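Local coordinates for hypothetical protein PA4535 (Pseudomonas aeruginosa, PDB 1Y0K) that is of unknown function but belongs to a family of putative endonucleases in the PD-(D/E)XK nuclease clan, at residues F70-E75 with A143-R149; P106-A111 with A150-T156; K26-R31 with Q56-V60. All coordinates share one frame. Numbering follows the deposited sequence.

Overall arrangement
Interaction 1 joins strands 65-73 and 140-146, parallel neighbours in the mixed central sheet. Interaction 2 is centred about 14 Å away, where the next strands along the chain, 107-110 (after the unmodelled 76-104) and 150-153, form a separate two-stranded parallel sheet; Arg149 O and Gln107 N, 3.0 Å apart, probably form a hydrogen bond between the contacts. Interaction 3, centred about 17 Å from interaction 1, sets helix 26-40 against the 56-60 segment that leads into strand 60-62, with Phe71 CZ 3.5 Å from Arg29 CG. Its acids, Glu30 and Asp59, are consistent with a nuclease-like site. Interactions 2 and 3 lie on opposite sides of the chain centre, their nearest atoms about 19 Å apart.

Interaction 1. Residues F70-E75 with A143-R149; sequences FFVLDE and AFVNLKR
Strands 65-73 and 140-146 are parallel neighbours in the central sheet; the long connection includes helix 119-132, a beta-alpha-beta crossover with insertions, consistent with the PD-(D/E)XK core. The short segments 70-73 and 143-146 approach to 4.6 Å at 17°, with Phe70 opposite Ala143, Phe71 opposite Phe144 and Val72 opposite Val145. Backbone hydrogen bonds run from Phe144 N to Phe70 O (2.8 Å), Val72 N to Phe144 O (2.9 Å) and Asn146 N to Val72 O (3.0 Å). Among the apolar contacts, the p rotamer of Phe70 lays its ring face over Ala143 CB, a CH-pi contact 3.8 Å from the centroid, on the side of Val72 and Val145, where helix 119-132 packs on Phe70. On the other side Phe71 CD2 meets Phe144 CB at 3.8 Å, against helices 3-23 and 26-40. Beyond the strands polar contacts take over. Asp74, with chi1 p, receives two consecutive amides: Lys148 N on OD1 (2.8 Å) and Arg149 N on OD2 (2.9 Å). Glu75 OE2 and Arg149 NH1 form a salt bridge at 3.3 Å whose hydrogen bond is weak. Where the strands part, water 1 donates to Asp74 OD1 at 2.8 Å and to Asn146 O at 2.7 Å.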
loop_
_atom_site.group_PDB
_atom_site.type_symbol
_atom_site.label_atom_id
_atom_site.label_comp_id
_atom_site.label_asym_id
_atom_site.label_seq_id
_atom_site.Cartn_x
_atom_site.Cartn_y
_atom_site.Cartn_z
ATOM N N PHE A 70 -0.380 -1.297 -6.615
ATOM C CA PHE A 70 -0.510 -0.044 -7.355
ATOM C C PHE A 70 0.130 1.118 -6.605
ATOM O O PHE A 70 0.374 1.028 -5.406
ATOM C CB PHE A 70 -1.967 0.233 -7.743
ATOM C CG PHE A 70 -2.884 0.517 -6.581
ATOM C CD1 PHE A 70 -3.319 1.821 -6.330
ATOM C CD2 PHE A 70 -3.348 -0.522 -5.764
ATOM C CE1 PHE A 70 -4.205 2.094 -5.275
ATOM C CE2 PHE A 70 -4.225 -0.259 -4.687
ATOM C CZ PHE A 70 -4.647 1.049 -4.442
ATOM N N PHE A 71 0.423 2.190 -7.338
ATOM C CA PHE A 71 1.165 3.326 -6.797
ATOM C C PHE A 71 0.303 4.566 -6.745
ATOM O O PHE A 71 -0.395 4.900 -7.721
ATOM C CB PHE A 71 2.440 3.564 -7.608
ATOM C CG PHE A 71 3.387 2.401 -7.568
ATOM C CD1 PHE A 71 3.213 1.311 -8.427
ATOM C CD2 PHE A 71 4.442 2.382 -6.658
ATOM C CE1 PHE A 71 4.076 0.205 -8.368
ATOM C CE2 PHE A 71 5.314 1.291 -6.599
ATOM C CZ PHE A 71 5.124 0.205 -7.462
ATOM N N VAL A 72 0.333 5.215 -5.585
ATOM C CA VAL A 72 -0.420 6.440 -5.313
ATOM C C VAL A 72 0.613 7.527 -5.044
ATOM O O VAL A 72 1.141 7.641 -3.939
ATOM C CB VAL A 72 -1.377 6.266 -4.111
ATOM C CG1 VAL A 72 -2.187 7.554 -3.859
ATOM C CG2 VAL A 72 -2.326 5.084 -4.347
ATOM N N LEU A 73 0.921 8.290 -6.088
ATOM C CA LEU A 73 1.956 9.319 -6.023
ATOM C C LEU A 73 1.365 10.695 -6.333
ATOM O O LEU A 73 0.164 10.819 -6.588
ATOM C CB LEU A 73 3.103 8.982 -6.991
ATOM C CG LEU A 73 3.656 7.552 -6.965
ATOM C CD1 LEU A 73 4.617 7.313 -8.131
ATOM C CD2 LEU A 73 4.346 7.280 -5.646
ATOM N N ASP A 74 2.200 11.725 -6.284
ATOM C CA ASP A 74 1.759 13.069 -6.658
ATOM C C ASP A 74 2.774 13.804 -7.534
ATOM O O ASP A 74 2.579 14.984 -7.861
ATOM C CB ASP A 74 1.360 13.904 -5.421
ATOM C CG ASP A 74 2.521 14.174 -4.456
ATOM O OD1 ASP A 74 3.680 13.779 -4.704
ATOM O OD2 ASP A 74 2.256 14.814 -3.419
ATOM N N GLU A 75 3.842 13.094 -7.915
ATOM C CA GLU A 75 4.968 13.662 -8.672
ATOM C C GLU A 75 6.132 12.673 -8.753
ATOM O O GLU A 75 5.927 11.459 -8.823
ATOM C CB GLU A 75 5.429 14.980 -8.032
ATOM C CG GLU A 75 6.860 15.403 -8.321
ATOM C CD GLU A 75 7.536 15.909 -7.070
ATOM O OE1 GLU A 75 7.486 15.183 -6.055
ATOM O OE2 GLU A 75 8.108 17.021 -7.087
ATOM N N ALA A 143 -1.432 -0.800 -1.933
ATOM C CA ALA A 143 -1.067 0.512 -2.473
ATOM C C ALA A 143 0.245 0.960 -1.870
ATOM O O ALA A 143 0.384 0.946 -0.641
ATOM C CB ALA A 143 -2.150 1.548 -2.126
ATOM N N PHE A 144 1.202 1.362 -2.712
ATOM C CA PHE A 144 2.378 2.083 -2.209
ATOM C C PHE A 144 2.077 3.575 -2.329
ATOM O O PHE A 144 1.903 4.099 -3.434
ATOM C CB PHE A 144 3.660 1.717 -2.961
ATOM C CG PHE A 144 4.876 2.419 -2.423
ATOM C CD1 PHE A 144 5.558 1.886 -1.332
ATOM C CD2 PHE A 144 5.318 3.616 -2.982
ATOM C CE1 PHE A 144 6.678 2.533 -0.801
ATOM C CE2 PHE A 144 6.446 4.270 -2.454
ATOM C CZ PHE A 144 7.116 3.725 -1.362
ATOM N N VAL A 145 1.957 4.222 -1.177
ATOM C CA VAL A 145 1.519 5.602 -1.085
ATOM C C VAL A 145 2.702 6.505 -0.699
ATOM O O VAL A 145 3.309 6.347 0.368
ATOM C CB VAL A 145 0.348 5.761 -0.072
ATOM C CG1 VAL A 145 -0.200 7.198 -0.112
ATOM C CG2 VAL A 145 -0.769 4.777 -0.380
ATOM N N ASN A 146 3.005 7.465 -1.569
ATOM C CA ASN A 146 4.153 8.340 -1.373
ATOM C C ASN A 146 3.899 9.705 -2.005
ATOM O O ASN A 146 3.960 9.858 -3.216
ATOM C CB ASN A 146 5.426 7.705 -1.941
ATOM C CG ASN A 146 6.666 8.517 -1.623
ATOM O OD1 ASN A 146 6.866 8.939 -0.479
ATOM N ND2 ASN A 146 7.492 8.757 -2.633
ATOM N N LEU A 147 3.613 10.685 -1.157
ATOM C CA LEU A 147 3.226 12.019 -1.610
ATOM C C LEU A 147 4.294 12.998 -1.173
ATOM O O LEU A 147 4.610 13.064 0.009
ATOM C CB LEU A 147 1.876 12.420 -1.001
ATOM C CG LEU A 147 0.703 11.432 -1.148
ATOM C CD1 LEU A 147 -0.506 11.891 -0.342
ATOM C CD2 LEU A 147 0.321 11.218 -2.613
ATOM N N LYS A 148 4.858 13.752 -2.113
ATOM C CA LYS A 148 5.844 14.764 -1.744
ATOM C C LYS A 148 5.159 15.968 -1.074
ATOM O O LYS A 148 5.760 16.633 -0.226
ATOM C CB LYS A 148 6.684 15.193 -2.955
ATOM C CG LYS A 148 7.867 16.097 -2.592
ATOM C CD LYS A 148 8.768 16.417 -3.779
ATOM C CE LYS A 148 9.787 17.506 -3.448
ATOM N NZ LYS A 148 9.188 18.813 -3.031
ATOM N N ARG A 149 3.900 16.216 -1.432
ATOM C CA ARG A 149 3.163 17.396 -0.958
ATOM C C ARG A 149 2.410 17.174 0.361
ATOM O O ARG A 149 1.878 18.126 0.950
ATOM C CB ARG A 149 2.180 17.898 -2.031
ATOM C CG ARG A 149 2.766 18.087 -3.436
ATOM C CD ARG A 149 3.767 19.225 -3.500
ATOM N NE ARG A 149 4.149 19.508 -4.882
ATOM C CZ ARG A 149 5.291 19.123 -5.450
ATOM N NH1 ARG A 149 6.199 18.445 -4.755
ATOM N NH2 ARG A 149 5.530 19.431 -6.720
HETATM O O HOH W 1 5.105 11.444 -5.057
#

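Interaction 2. Residues P106-A111 with A150-T156; sequences PQRIAA and AVPDFNT
Ala150, extended and paired with Gln107, starts a short parallel strand pair; its CB packs on Ile109 CG2 at 3.8 Å. Val151 bonds through both backbone atoms, its N giving to Gln107 O (2.8 Å) and its O taking Ile109 N (2.8 Å). Its CG2, with chi1 m, lies over one face of the Arg108 guanidinium, 3.4 Å from NE, while CG1 reaches Pro106 CB at 4.2 Å. Leu7 of helix 3-23 touches Pro106, Arg108 and Val151. Strands 107-110 and 150-153 form a two-stranded parallel sheet separate from the central one, strongly twisted: the axes cross at -46° and approach to 4.2 Å. Pro152, without an amide hydrogen, points its CB away and offers its O to Arg108 NH2 (2.9 Å) and NE (3.2 Å), so the arginine reaches across to the neighbouring strand. Asp153 N bonds to Ile109 O at 2.7 Å. Its OD1 accepts Asn155 N at 3.0 Å, an Asx turn inside the type I turn from Asp153 to Thr156. At the end of that turn Thr156, with chi1 p, donates OG1 to Asp153 O (2.7 Å) and accepts Ala111 N (2.9 Å), the first amide after the N-cap residue Ala110 of helix 111-116.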
loop_
_atom_site.group_PDB
_atom_site.type_symbol
_atom_site.label_atom_id
_atom_site.label_comp_id
_atom_site.label_asym_id
_atom_site.label_seq_id
_atom_site.Cartn_x
_atom_site.Cartn_y
_atom_site.Cartn_z
ATOM N N PRO A 106 5.393 20.494 2.780
ATOM C CA PRO A 106 4.314 19.511 2.941
ATOM C C PRO A 106 3.238 19.860 3.972
ATOM O O PRO A 106 3.502 20.539 4.971
ATOM C CB PRO A 106 5.062 18.233 3.342
ATOM C CG PRO A 106 6.277 18.720 4.028
ATOM C CD PRO A 106 6.665 20.009 3.354
ATOM N N GLN A 107 2.031 19.376 3.696
ATOM C CA GLN A 107 0.852 19.581 4.515
ATOM C C GLN A 107 0.467 18.262 5.179
ATOM O O GLN A 107 0.635 17.208 4.586
ATOM C CB GLN A 107 -0.271 20.042 3.596
ATOM C CG GLN A 107 -1.657 20.077 4.179
ATOM C CD GLN A 107 -2.691 20.460 3.141
ATOM O OE1 GLN A 107 -2.424 20.444 1.934
ATOM N NE2 GLN A 107 -3.881 20.796 3.599
ATOM N N ARG A 108 -0.056 18.312 6.401
ATOM C CA ARG A 108 -0.556 17.084 7.033
ATOM C C ARG A 108 -1.985 16.788 6.565
ATOM O O ARG A 108 -2.868 17.647 6.607
ATOM C CB ARG A 108 -0.419 17.116 8.569
ATOM C CG ARG A 108 1.012 17.461 9.023
ATOM C CD ARG A 108 1.505 16.735 10.275
ATOM N NE ARG A 108 1.839 15.330 10.046
ATOM C CZ ARG A 108 3.032 14.758 10.227
ATOM N NH1 ARG A 108 4.090 15.447 10.643
ATOM N NH2 ARG A 108 3.167 13.460 9.989
ATOM N N ILE A 109 -2.192 15.564 6.099
ATOM C CA ILE A 109 -3.463 15.154 5.517
ATOM C C ILE A 109 -4.144 14.142 6.441
ATOM O O ILE A 109 -3.506 13.188 6.873
ATOM C CB ILE A 109 -3.217 14.583 4.068
ATOM C CG1 ILE A 109 -4.511 14.225 3.360
ATOM C CG2 ILE A 109 -2.239 13.422 4.073
ATOM C CD1 ILE A 109 -4.299 13.816 1.892
ATOM N N ALA A 110 -5.428 14.353 6.742
ATOM C CA ALA A 110 -6.190 13.429 7.578
ATOM C C ALA A 110 -6.218 12.033 6.960
ATOM O O ALA A 110 -6.140 11.876 5.737
ATOM C CB ALA A 110 -7.614 13.940 7.805
ATOM N N ALA A 111 -6.322 11.021 7.812
ATOM C CA ALA A 111 -6.337 9.635 7.358
ATOM C C ALA A 111 -7.443 9.396 6.339
ATOM O O ALA A 111 -7.256 8.649 5.382
ATOM C CB ALA A 111 -6.473 8.686 8.538
ATOM N N ALA A 150 2.358 15.925 0.824
ATOM C CA ALA A 150 1.581 15.604 2.013
ATOM C C ALA A 150 2.256 14.600 2.951
ATOM O O ALA A 150 3.067 13.776 2.531
ATOM C CB ALA A 150 0.161 15.142 1.626
ATOM N N VAL A 151 1.929 14.710 4.231
ATOM C CA VAL A 151 2.360 13.740 5.240
ATOM C C VAL A 151 1.100 13.351 6.016
ATOM O O VAL A 151 0.274 14.211 6.297
ATOM C CB VAL A 151 3.444 14.337 6.188
ATOM C CG1 VAL A 151 4.738 14.579 5.434
ATOM C CG2 VAL A 151 2.977 15.642 6.808
ATOM N N PRO A 152 0.918 12.056 6.337
ATOM C CA PRO A 152 -0.327 11.700 7.048
ATOM C C PRO A 152 -0.427 12.357 8.412
ATOM O O PRO A 152 0.587 12.543 9.093
ATOM C CB PRO A 152 -0.215 10.182 7.212
ATOM C CG PRO A 152 0.741 9.757 6.130
ATOM C CD PRO A 152 1.748 10.867 6.077
ATOM N N ASP A 153 -1.641 12.721 8.798
ATOM C CA ASP A 153 -1.889 13.163 10.155
ATOM C C ASP A 153 -2.263 11.924 10.962
ATOM O O ASP A 153 -3.394 11.444 10.897
ATOM C CB ASP A 153 -3.001 14.201 10.202
ATOM C CG ASP A 153 -3.170 14.806 11.578
ATOM O OD1 ASP A 153 -2.708 14.188 12.575
ATOM O OD2 ASP A 153 -3.792 15.898 11.664
ATOM N N PHE A 154 -1.293 11.395 11.698
ATOM C CA PHE A 154 -1.487 10.157 12.433
ATOM C C PHE A 154 -2.364 10.318 13.685
ATOM O O PHE A 154 -2.715 9.332 14.348
ATOM C CB PHE A 154 -0.119 9.517 12.749
ATOM C CG PHE A 154 0.639 9.077 11.514
ATOM C CD1 PHE A 154 1.822 9.718 11.133
ATOM C CD2 PHE A 154 0.157 8.039 10.725
ATOM C CE1 PHE A 154 2.524 9.310 9.997
ATOM C CE2 PHE A 154 0.835 7.631 9.582
ATOM C CZ PHE A 154 2.022 8.267 9.214
ATOM N N ASN A 155 -2.745 11.556 13.987
ATOM C CA ASN A 155 -3.662 11.818 15.095
ATOM C C ASN A 155 -5.128 11.693 14.712
ATOM O O ASN A 155 -6.011 11.872 15.559
ATOM C CB ASN A 155 -3.392 13.194 15.698
ATOM C CG ASN A 155 -2.010 13.291 16.309
ATOM O OD1 ASN A 155 -1.449 12.292 16.765
ATOM N ND2 ASN A 155 -1.444 14.486 16.299
ATOM N N THR A 156 -5.371 11.385 13.440
ATOM C CA THR A 156 -6.720 11.261 12.897
ATOM C C THR A 156 -7.022 9.782 12.622
ATOM O O THR A 156 -6.132 9.019 12.229
ATOM C CB THR A 156 -6.900 12.113 11.620
ATOM O OG1 THR A 156 -6.028 11.632 10.583
ATOM C CG2 THR A 156 -6.551 13.575 11.906
#

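Interaction 3. Residues K26-R31 with Q56-V60; sequences KWDRER and QPPDV
Two acids face each other here, Glu30 OE1 and Asp59 OD1 3.9 Å apart, with water 3 donating to Glu30 OE1 at 2.7 Å and to Asp59 OD1 at 2.8 Å. Lys26, one turn before Glu30 on the helix and with its chain extended, offsets the charge: NZ forms a salt bridge with Glu30 OE2 at 2.9 Å, lies 4.1 Å from Asp59 OD1 and donates to water 2 at 2.8 Å. Residues 56-59 are irregular, with cis peptides before Pro57 and Pro58, and Val60 opens strand 60-62. Trp27, with chi1 t, sends NE1 to Asp59 O, a hydrogen bond of 2.9 Å at the ring edge. Beside the indole, Val60 CG2 packs at 4.0 Å from Trp27 CE2 and Glu30 CB. Asp59 and Val60 both pair with Phe67 in a classic beta bulge, and Asp59 OD2 accepts the amide of Val69 while lying near Glu68 OE1. A helix glutamate beside a Pro-Asp pair at the start of a strand, with another glutamate on the next strand, resembles the acidic part of a PD-(D/E)XK site, although Phe70 stands where the motif's lysine would be; Glu30, Asp59 and Glu68 may mark its position in this putative endonuclease.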
loop_
_atom_site.group_PDB
_atom_site.type_symbol
_atom_site.label_atom_id
_atom_site.label_comp_id
_atom_site.label_asym_id
_atom_site.label_seq_id
_atom_site.Cartn_x
_atom_site.Cartn_y
_atom_site.Cartn_z
ATOM N N LYS A 26 9.651 -3.172 -13.647
ATOM C CA LYS A 26 8.240 -3.307 -13.236
ATOM C C LYS A 26 7.950 -4.372 -12.162
ATOM O O LYS A 26 7.395 -4.051 -11.098
ATOM C CB LYS A 26 7.315 -3.497 -14.443
ATOM C CG LYS A 26 5.838 -3.496 -14.058
ATOM C CD LYS A 26 4.913 -3.704 -15.244
ATOM C CE LYS A 26 3.463 -3.742 -14.781
ATOM N NZ LYS A 26 3.130 -5.015 -14.086
ATOM N N TRP A 27 8.301 -5.627 -12.427
ATOM C CA TRP A 27 8.015 -6.662 -11.442
ATOM C C TRP A 27 8.872 -6.491 -10.190
ATOM O O TRP A 27 8.393 -6.683 -9.071
ATOM C CB TRP A 27 8.158 -8.085 -12.001
ATOM C CG TRP A 27 7.475 -9.071 -11.072
ATOM C CD1 TRP A 27 6.129 -9.305 -10.966
ATOM C CD2 TRP A 27 8.105 -9.914 -10.103
ATOM N NE1 TRP A 27 5.886 -10.247 -9.997
ATOM C CE2 TRP A 27 7.078 -10.636 -9.447
ATOM C CE3 TRP A 27 9.438 -10.131 -9.723
ATOM C CZ2 TRP A 27 7.342 -11.566 -8.439
ATOM C CZ3 TRP A 27 9.699 -11.058 -8.716
ATOM C CH2 TRP A 27 8.656 -11.759 -8.086
ATOM N N ASP A 28 10.127 -6.105 -10.379
ATOM C CA ASP A 28 11.013 -5.838 -9.248
ATOM C C ASP A 28 10.434 -4.742 -8.333
ATOM O O ASP A 28 10.471 -4.868 -7.114
ATOM C CB ASP A 28 12.400 -5.445 -9.744
ATOM C CG ASP A 28 13.366 -5.156 -8.609
ATOM O OD1 ASP A 28 13.800 -6.120 -7.937
ATOM O OD2 ASP A 28 13.698 -3.968 -8.407
ATOM N N ARG A 29 9.903 -3.687 -8.940
ATOM C CA ARG A 29 9.234 -2.596 -8.232
ATOM C C ARG A 29 8.070 -3.119 -7.388
ATOM O O ARG A 29 7.919 -2.752 -6.222
ATOM C CB ARG A 29 8.697 -1.598 -9.265
ATOM C CG ARG A 29 8.350 -0.224 -8.748
ATOM C CD ARG A 29 8.380 0.783 -9.891
ATOM N NE ARG A 29 7.626 0.315 -11.050
ATOM C CZ ARG A 29 7.828 0.717 -12.301
ATOM N NH1 ARG A 29 8.780 1.607 -12.588
ATOM N NH2 ARG A 29 7.072 0.221 -13.269
ATOM N N GLU A 30 7.241 -3.960 -8.000
ATOM C CA GLU A 30 6.074 -4.532 -7.333
ATOM C C GLU A 30 6.478 -5.473 -6.204
ATOM O O GLU A 30 5.898 -5.421 -5.111
ATOM C CB GLU A 30 5.156 -5.216 -8.354
ATOM C CG GLU A 30 4.427 -4.201 -9.227
ATOM C CD GLU A 30 4.078 -4.713 -10.614
ATOM O OE1 GLU A 30 4.335 -5.901 -10.922
ATOM O OE2 GLU A 30 3.555 -3.899 -11.411
ATOM N N ARG A 31 7.485 -6.307 -6.454
ATOM C CA ARG A 31 8.014 -7.199 -5.417
ATOM C C ARG A 31 8.620 -6.385 -4.266
ATOM O O ARG A 31 8.434 -6.713 -3.089
ATOM C CB ARG A 31 9.060 -8.149 -6.001
ATOM C CG ARG A 31 9.354 -9.335 -5.095
ATOM C CD ARG A 31 10.757 -9.863 -5.283
ATOM N NE ARG A 31 11.717 -8.836 -4.907
ATOM C CZ ARG A 31 12.458 -8.153 -5.765
ATOM N NH1 ARG A 31 13.266 -7.204 -5.319
ATOM N NH2 ARG A 31 12.395 -8.417 -7.063
ATOM N N GLN A 56 -2.112 -11.672 -15.070
ATOM C CA GLN A 56 -2.407 -10.528 -14.211
ATOM C C GLN A 56 -3.885 -10.163 -14.382
ATOM O O GLN A 56 -4.422 -10.221 -15.503
ATOM C CB GLN A 56 -1.507 -9.332 -14.550
ATOM C CG GLN A 56 -0.036 -9.524 -14.221
ATOM C CD GLN A 56 0.868 -8.580 -15.004
ATOM O OE1 GLN A 56 0.646 -7.368 -15.039
ATOM N NE2 GLN A 56 1.899 -9.133 -15.626
ATOM N N PRO A 57 -4.566 -9.808 -13.283
ATOM C CA PRO A 57 -4.081 -9.692 -11.904
ATOM C C PRO A 57 -4.013 -11.068 -11.232
ATOM O O PRO A 57 -4.644 -12.013 -11.718
ATOM C CB PRO A 57 -5.159 -8.837 -11.239
ATOM C CG PRO A 57 -6.422 -9.188 -11.989
ATOM C CD PRO A 57 -6.003 -9.488 -13.394
ATOM N N PRO A 58 -3.288 -11.183 -10.110
ATOM C CA PRO A 58 -2.541 -10.119 -9.429
ATOM C C PRO A 58 -1.129 -9.927 -9.994
ATOM O O PRO A 58 -0.852 -10.348 -11.123
ATOM C CB PRO A 58 -2.480 -10.632 -7.990
ATOM C CG PRO A 58 -2.367 -12.136 -8.161
ATOM C CD PRO A 58 -3.177 -12.469 -9.393
ATOM N N ASP A 59 -0.248 -9.301 -9.210
ATOM C CA ASP A 59 1.133 -9.035 -9.632
ATOM C C ASP A 59 2.141 -9.950 -8.965
ATOM O O ASP A 59 3.066 -10.449 -9.619
ATOM C CB ASP A 59 1.524 -7.583 -9.340
ATOM C CG ASP A 59 0.664 -6.587 -10.092
ATOM O OD1 ASP A 59 0.545 -6.701 -11.336
ATOM O OD2 ASP A 59 0.108 -5.681 -9.438
ATOM N N VAL A 60 1.971 -10.148 -7.662
ATOM C CA VAL A 60 2.934 -10.884 -6.859
ATOM C C VAL A 60 2.216 -11.873 -5.959
ATOM O O VAL A 60 1.347 -11.490 -5.165
ATOM C CB VAL A 60 3.799 -9.920 -5.994
ATOM C CG1 VAL A 60 4.740 -10.703 -5.077
ATOM C CG2 VAL A 60 4.585 -8.943 -6.880
HETATM O O HOH W 2 0.566 -4.672 -13.062
HETATM O O HOH W 3 2.903 -7.326 -12.696
#